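Long-range contact in water-soluble chlorophyll protein (Brassicaceae, PDB 5HPZ), which binds chlorophyll in a water-soluble protein tetramer and, through the way it deforms the pigment ring, probably tunes the chlorophyll spectrum: residues A[105-113]-A[156-165]. Numbering follows the deposited sequence.
Sequences AAKEPAIII and QLIATNDDAK
Two different donors converge on the single carboxylate of Glu108, the hydroxyl of Thr160 and the ammonium of Lys165. Thr160 OG1 donates to Glu108 OE2 over 2.5 Å, from above the carboxylate plane, whereas Lys165 NZ meets OE1 at 2.8 Å on its syn side, close to that plane, and adds a weak bond to OE2. Glutamate suits the position because its chain, extended beyond CG (chi2 -171°), reaches past Ile158, whose CD1 lies against OE1, and sets the acid alongside Thr160. Threonine does double duty: the same OG1 accepts from Asp162 N at 3.0 Å, closing an ST turn at the end of the strand, and Asp162 OD1 in turn accepts from Ala164 N in an Asx turn. Lys165 crosses the glutamate at about a right angle, and its NZ also forms a long salt bridge to Asp162 OD2, at 3.8 Å. With an alanine at Glu108, the Lys165 ammonium would probably lose this counter-charge and the Thr160 hydroxyl this acceptor. In this beta-trefoil of the Kunitz inhibitor family, the contact joins 111-113, paired with strand 97-99, to strand 155-160, an edge strand, within this chain, of a four-stranded antiparallel sheet. A single beta bridge, Ala110 with Ile158, forms just before strand 111-113: Ala159 N donates to Pro109 O at 2.8 Å, and Ile111 N to Leu157 O at 3.1 Å. The small Ala110 is consistent with the close approach of the backbones there, its CB facing Gln156 NE2, while a water bridges Ile111 O, Leu157 O and that amide. The branched Ile111 lays CG1 against Leu157 CB at 3.7 Å and carries CD1 on to the methyl of Ala159, a buried apolar patch continued by Ile45 and Val99.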
ATOM      1  N   ALA A 105      16.927  13.492   9.779  1.00 40.59           N
ATOM      2  CA  ALA A 105      17.177  14.073   8.444  1.00 43.77           C
ATOM      3  C   ALA A 105      18.497  13.542   7.912  1.00 41.94           C
ATOM      4  O   ALA A 105      19.406  13.318   8.669  1.00 41.82           O
ATOM      5  CB  ALA A 105      17.197  15.604   8.497  1.00 41.96           C
ATOM      6  N   ALA A 106      18.592  13.324   6.609  1.00 40.37           N
ATOM      7  CA  ALA A 106      19.845  12.853   6.005  1.00 39.22           C
ATOM      8  C   ALA A 106      20.836  14.003   5.839  1.00 40.09           C
ATOM      9  O   ALA A 106      20.438  15.185   5.856  1.00 36.24           O
ATOM     10  CB  ALA A 106      19.540  12.234   4.645  1.00 37.96           C
ATOM     11  N   LYS A 107      22.107  13.672   5.597  1.00 41.84           N
ATOM     12  CA  LYS A 107      23.128  14.691   5.390  1.00 43.72           C
ATOM     13  C   LYS A 107      22.717  15.624   4.272  1.00 42.64           C
ATOM     14  O   LYS A 107      22.951  16.813   4.357  1.00 42.76           O
ATOM     15  CB  LYS A 107      24.507  14.080   5.071  1.00 52.41           C
ATOM     16  CG  LYS A 107      25.356  13.740   6.284  1.00 50.22           C
ATOM     17  N   GLU A 108      22.102  15.090   3.215  1.00 38.43           N
ATOM     18  CA  GLU A 108      21.427  15.922   2.192  1.00 37.45           C
ATOM     19  C   GLU A 108      19.933  15.799   2.480  1.00 36.41           C
ATOM     20  O   GLU A 108      19.330  14.810   2.143  1.00 30.21           O
ATOM     21  CB  GLU A 108      21.744  15.383   0.780  1.00 37.92           C
ATOM     22  CG  GLU A 108      23.208  15.552   0.351  1.00 41.56           C
ATOM     23  CD  GLU A 108      23.440  15.208  -1.120  1.00 45.41           C
ATOM     24  OE1 GLU A 108      22.931  14.168  -1.589  1.00 48.56           O
ATOM     25  OE2 GLU A 108      24.145  15.954  -1.810  1.00 40.99           O
ATOM     26  N   PRO A 109      19.340  16.770   3.153  1.00 33.51           N
ATOM     27  CA  PRO A 109      18.059  16.386   3.709  1.00 31.29           C
ATOM     28  C   PRO A 109      16.944  16.430   2.684  1.00 28.93           C
ATOM     29  O   PRO A 109      16.934  17.272   1.746  1.00 27.74           O
ATOM     30  CB  PRO A 109      17.841  17.436   4.795  1.00 34.46           C
ATOM     31  CG  PRO A 109      18.555  18.641   4.275  1.00 35.78           C
ATOM     32  CD  PRO A 109      19.783  18.098   3.619  1.00 33.20           C
ATOM     33  N   ALA A 110      15.975  15.575   2.885  1.00 26.92           N
ATOM     34  CA  ALA A 110      14.872  15.517   1.959  1.00 27.85           C
ATOM     35  C   ALA A 110      14.079  16.843   2.020  1.00 31.00           C
ATOM     36  O   ALA A 110      14.024  17.488   3.038  1.00 27.57           O
ATOM     37  CB  ALA A 110      13.998  14.366   2.308  1.00 28.50           C
ATOM     38  N   ILE A 111      13.457  17.226   0.917  1.00 29.83           N
ATOM     39  CA  ILE A 111      12.456  18.274   0.947  1.00 28.87           C
ATOM     40  C   ILE A 111      11.113  17.581   1.256  1.00 29.97           C
ATOM     41  O   ILE A 111      10.712  16.631   0.569  1.00 27.25           O
ATOM     42  CB  ILE A 111      12.327  18.998  -0.410  1.00 30.13           C
ATOM     43  CG1 ILE A 111      13.691  19.479  -0.930  1.00 30.49           C
ATOM     44  CG2 ILE A 111      11.391  20.220  -0.282  1.00 29.76           C
ATOM     45  CD1 ILE A 111      14.419  20.414  -0.000  1.00 31.12           C
ATOM     46  N   ILE A 112      10.451  18.029   2.304  1.00 26.37           N
ATOM     47  CA  ILE A 112       9.215  17.397   2.723  1.00 30.24           C
ATOM     48  C   ILE A 112       8.039  18.356   2.575  1.00 29.38           C
ATOM     49  O   ILE A 112       8.192  19.497   2.131  1.00 31.72           O
ATOM     50  CB  ILE A 112       9.328  16.905   4.143  1.00 32.07           C
ATOM     51  CG1 ILE A 112       9.808  18.044   5.030  1.00 38.66           C
ATOM     52  CG2 ILE A 112      10.289  15.736   4.205  1.00 34.31           C
ATOM     53  CD1 ILE A 112       9.473  17.930   6.489  1.00 39.35           C
ATOM     54  N   ILE A 113       6.858  17.873   2.898  1.00 32.08           N
ATOM     55  CA  ILE A 113       5.648  18.634   2.816  1.00 29.93           C
ATOM     56  C   ILE A 113       5.145  18.765   4.232  1.00 32.53           C
ATOM     57  O   ILE A 113       5.026  17.774   4.978  1.00 32.40           O
ATOM     58  CB  ILE A 113       4.601  17.973   1.932  1.00 31.93           C
ATOM     59  CG1 ILE A 113       5.192  17.718   0.548  1.00 34.65           C
ATOM     60  CG2 ILE A 113       3.345  18.842   1.886  1.00 34.97           C
ATOM     61  CD1 ILE A 113       4.279  16.965  -0.380  1.00 34.17           C
ATOM     62  N   GLN A 156      13.946  12.200  -6.384  1.00 26.40           N
ATOM     63  CA  GLN A 156      13.371  12.716  -5.161  1.00 27.76           C
ATOM     64  C   GLN A 156      14.085  14.002  -4.797  1.00 29.44           C
ATOM     65  O   GLN A 156      15.332  14.058  -4.894  1.00 25.47           O
ATOM     66  CB  GLN A 156      13.578  11.704  -4.076  1.00 27.17           C
ATOM     67  CG  GLN A 156      13.201  12.240  -2.751  1.00 31.86           C
ATOM     68  CD  GLN A 156      13.606  11.346  -1.633  1.00 33.63           C
ATOM     69  OE1 GLN A 156      13.853  10.164  -1.809  1.00 33.43           O
ATOM     70  NE2 GLN A 156      13.672  11.920  -0.451  1.00 43.38           N
ATOM     71  N   LEU A 157      13.338  15.007  -4.323  1.00 26.09           N
ATOM     72  CA  LEU A 157      13.929  16.280  -3.999  1.00 25.15           C
ATOM     73  C   LEU A 157      14.619  16.221  -2.712  1.00 23.50           C
ATOM     74  O   LEU A 157      14.050  15.771  -1.727  1.00 29.19           O
ATOM     75  CB  LEU A 157      12.919  17.420  -3.939  1.00 25.82           C
ATOM     76  CG  LEU A 157      12.648  18.123  -5.254  1.00 25.99           C
ATOM     77  CD1 LEU A 157      12.047  17.167  -6.304  1.00 29.72           C
ATOM     78  CD2 LEU A 157      11.749  19.301  -5.019  1.00 25.91           C
ATOM     79  N   ILE A 158      15.849  16.749  -2.715  1.00 26.37           N
ATOM     80  CA  ILE A 158      16.633  17.026  -1.516  1.00 26.20           C
ATOM     81  C   ILE A 158      17.273  18.411  -1.564  1.00 28.01           C
ATOM     82  O   ILE A 158      17.263  19.082  -2.583  1.00 32.31           O
ATOM     83  CB  ILE A 158      17.762  16.021  -1.379  1.00 31.69           C
ATOM     84  CG1 ILE A 158      18.684  16.152  -2.593  1.00 33.42           C
ATOM     85  CG2 ILE A 158      17.183  14.622  -1.171  1.00 32.14           C
ATOM     86  CD1 ILE A 158      19.599  14.979  -2.786  1.00 39.25           C
ATOM     87  N   ALA A 159      17.788  18.883  -0.439  1.00 29.95           N
ATOM     88  CA  ALA A 159      18.646  20.054  -0.413  1.00 31.75           C
ATOM     89  C   ALA A 159      20.121  19.637  -0.381  1.00 34.22           C
ATOM     90  O   ALA A 159      20.536  18.809   0.412  1.00 32.63           O
ATOM     91  CB  ALA A 159      18.335  20.985   0.771  1.00 30.42           C
ATOM     92  N   THR A 160      20.913  20.260  -1.244  1.00 32.99           N
ATOM     93  CA  THR A 160      22.279  19.827  -1.444  1.00 35.89           C
ATOM     94  C   THR A 160      23.118  21.024  -1.855  1.00 36.51           C
ATOM     95  O   THR A 160      22.615  21.969  -2.467  1.00 41.62           O
ATOM     96  CB  THR A 160      22.335  18.779  -2.569  1.00 38.16           C
ATOM     97  OG1 THR A 160      23.655  18.274  -2.696  1.00 39.87           O
ATOM     98  CG2 THR A 160      21.941  19.357  -3.905  1.00 36.97           C
ATOM     99  N   ASN A 161      24.400  20.996  -1.522  1.00 37.12           N
ATOM    100  CA  ASN A 161      25.327  21.949  -2.106  1.00 37.41           C
ATOM    101  C   ASN A 161      26.227  21.314  -3.159  1.00 36.03           C
ATOM    102  O   ASN A 161      27.203  21.927  -3.552  1.00 38.81           O
ATOM    103  CB  ASN A 161      26.144  22.615  -1.000  1.00 39.07           C
ATOM    104  CG  ASN A 161      25.283  23.474  -0.105  1.00 40.56           C
ATOM    105  OD1 ASN A 161      24.667  24.438  -0.559  1.00 43.03           O
ATOM    106  ND2 ASN A 161      25.229  23.134   1.155  1.00 42.10           N
ATOM    107  N   ASP A 162      25.909  20.105  -3.604  1.00 30.53           N
ATOM    108  CA  ASP A 162      26.556  19.522  -4.773  1.00 32.93           C
ATOM    109  C   ASP A 162      25.953  20.068  -6.067  1.00 36.53           C
ATOM    110  O   ASP A 162      24.790  19.736  -6.431  1.00 34.93           O
ATOM    111  CB  ASP A 162      26.407  18.030  -4.705  1.00 33.80           C
ATOM    112  CG  ASP A 162      27.073  17.317  -5.833  1.00 32.17           C
ATOM    113  OD1 ASP A 162      27.399  17.926  -6.883  1.00 32.33           O
ATOM    114  OD2 ASP A 162      27.215  16.098  -5.646  1.00 36.90           O
ATOM    115  N   ASP A 163      26.738  20.900  -6.750  1.00 34.39           N
ATOM    116  CA  ASP A 163      26.297  21.599  -7.952  1.00 36.68           C
ATOM    117  C   ASP A 163      25.831  20.615  -9.056  1.00 39.36           C
ATOM    118  O   ASP A 163      24.985  20.964  -9.878  1.00 39.91           O
ATOM    119  CB  ASP A 163      27.432  22.499  -8.540  1.00 37.11           C
ATOM    120  CG  ASP A 163      27.725  23.768  -7.706  1.00 42.81           C
ATOM    121  OD1 ASP A 163      26.953  24.133  -6.794  1.00 46.58           O
ATOM    122  OD2 ASP A 163      28.741  24.457  -7.982  1.00 46.19           O
ATOM    123  N   ALA A 164      26.398  19.413  -9.112  1.00 35.21           N
ATOM    124  CA  ALA A 164      26.008  18.467 -10.157  1.00 35.13           C
ATOM    125  C   ALA A 164      24.559  17.902  -9.904  1.00 33.95           C
ATOM    126  O   ALA A 164      23.958  17.266 -10.775  1.00 31.69           O
ATOM    127  CB  ALA A 164      27.008  17.340 -10.221  1.00 36.58           C
ATOM    128  N   LYS A 165      24.006  18.141  -8.713  1.00 32.00           N
ATOM    129  CA  LYS A 165      22.705  17.618  -8.400  1.00 31.56           C
ATOM    130  C   LYS A 165      21.562  18.609  -8.541  1.00 33.12           C
ATOM    131  O   LYS A 165      20.399  18.234  -8.336  1.00 30.32           O
ATOM    132  CB  LYS A 165      22.685  17.032  -7.023  1.00 31.57           C
ATOM    133  CG  LYS A 165      23.481  15.756  -6.923  1.00 32.14           C
ATOM    134  CD  LYS A 165      23.252  15.218  -5.546  1.00 34.61           C
ATOM    135  CE  LYS A 165      24.190  14.067  -5.318  1.00 34.94           C
ATOM    136  NZ  LYS A 165      24.554  14.021  -3.899  1.00 38.83           N
TER
HETATM  137  O   HOH W   1      11.703  14.527  -0.885  1.00 23.47           O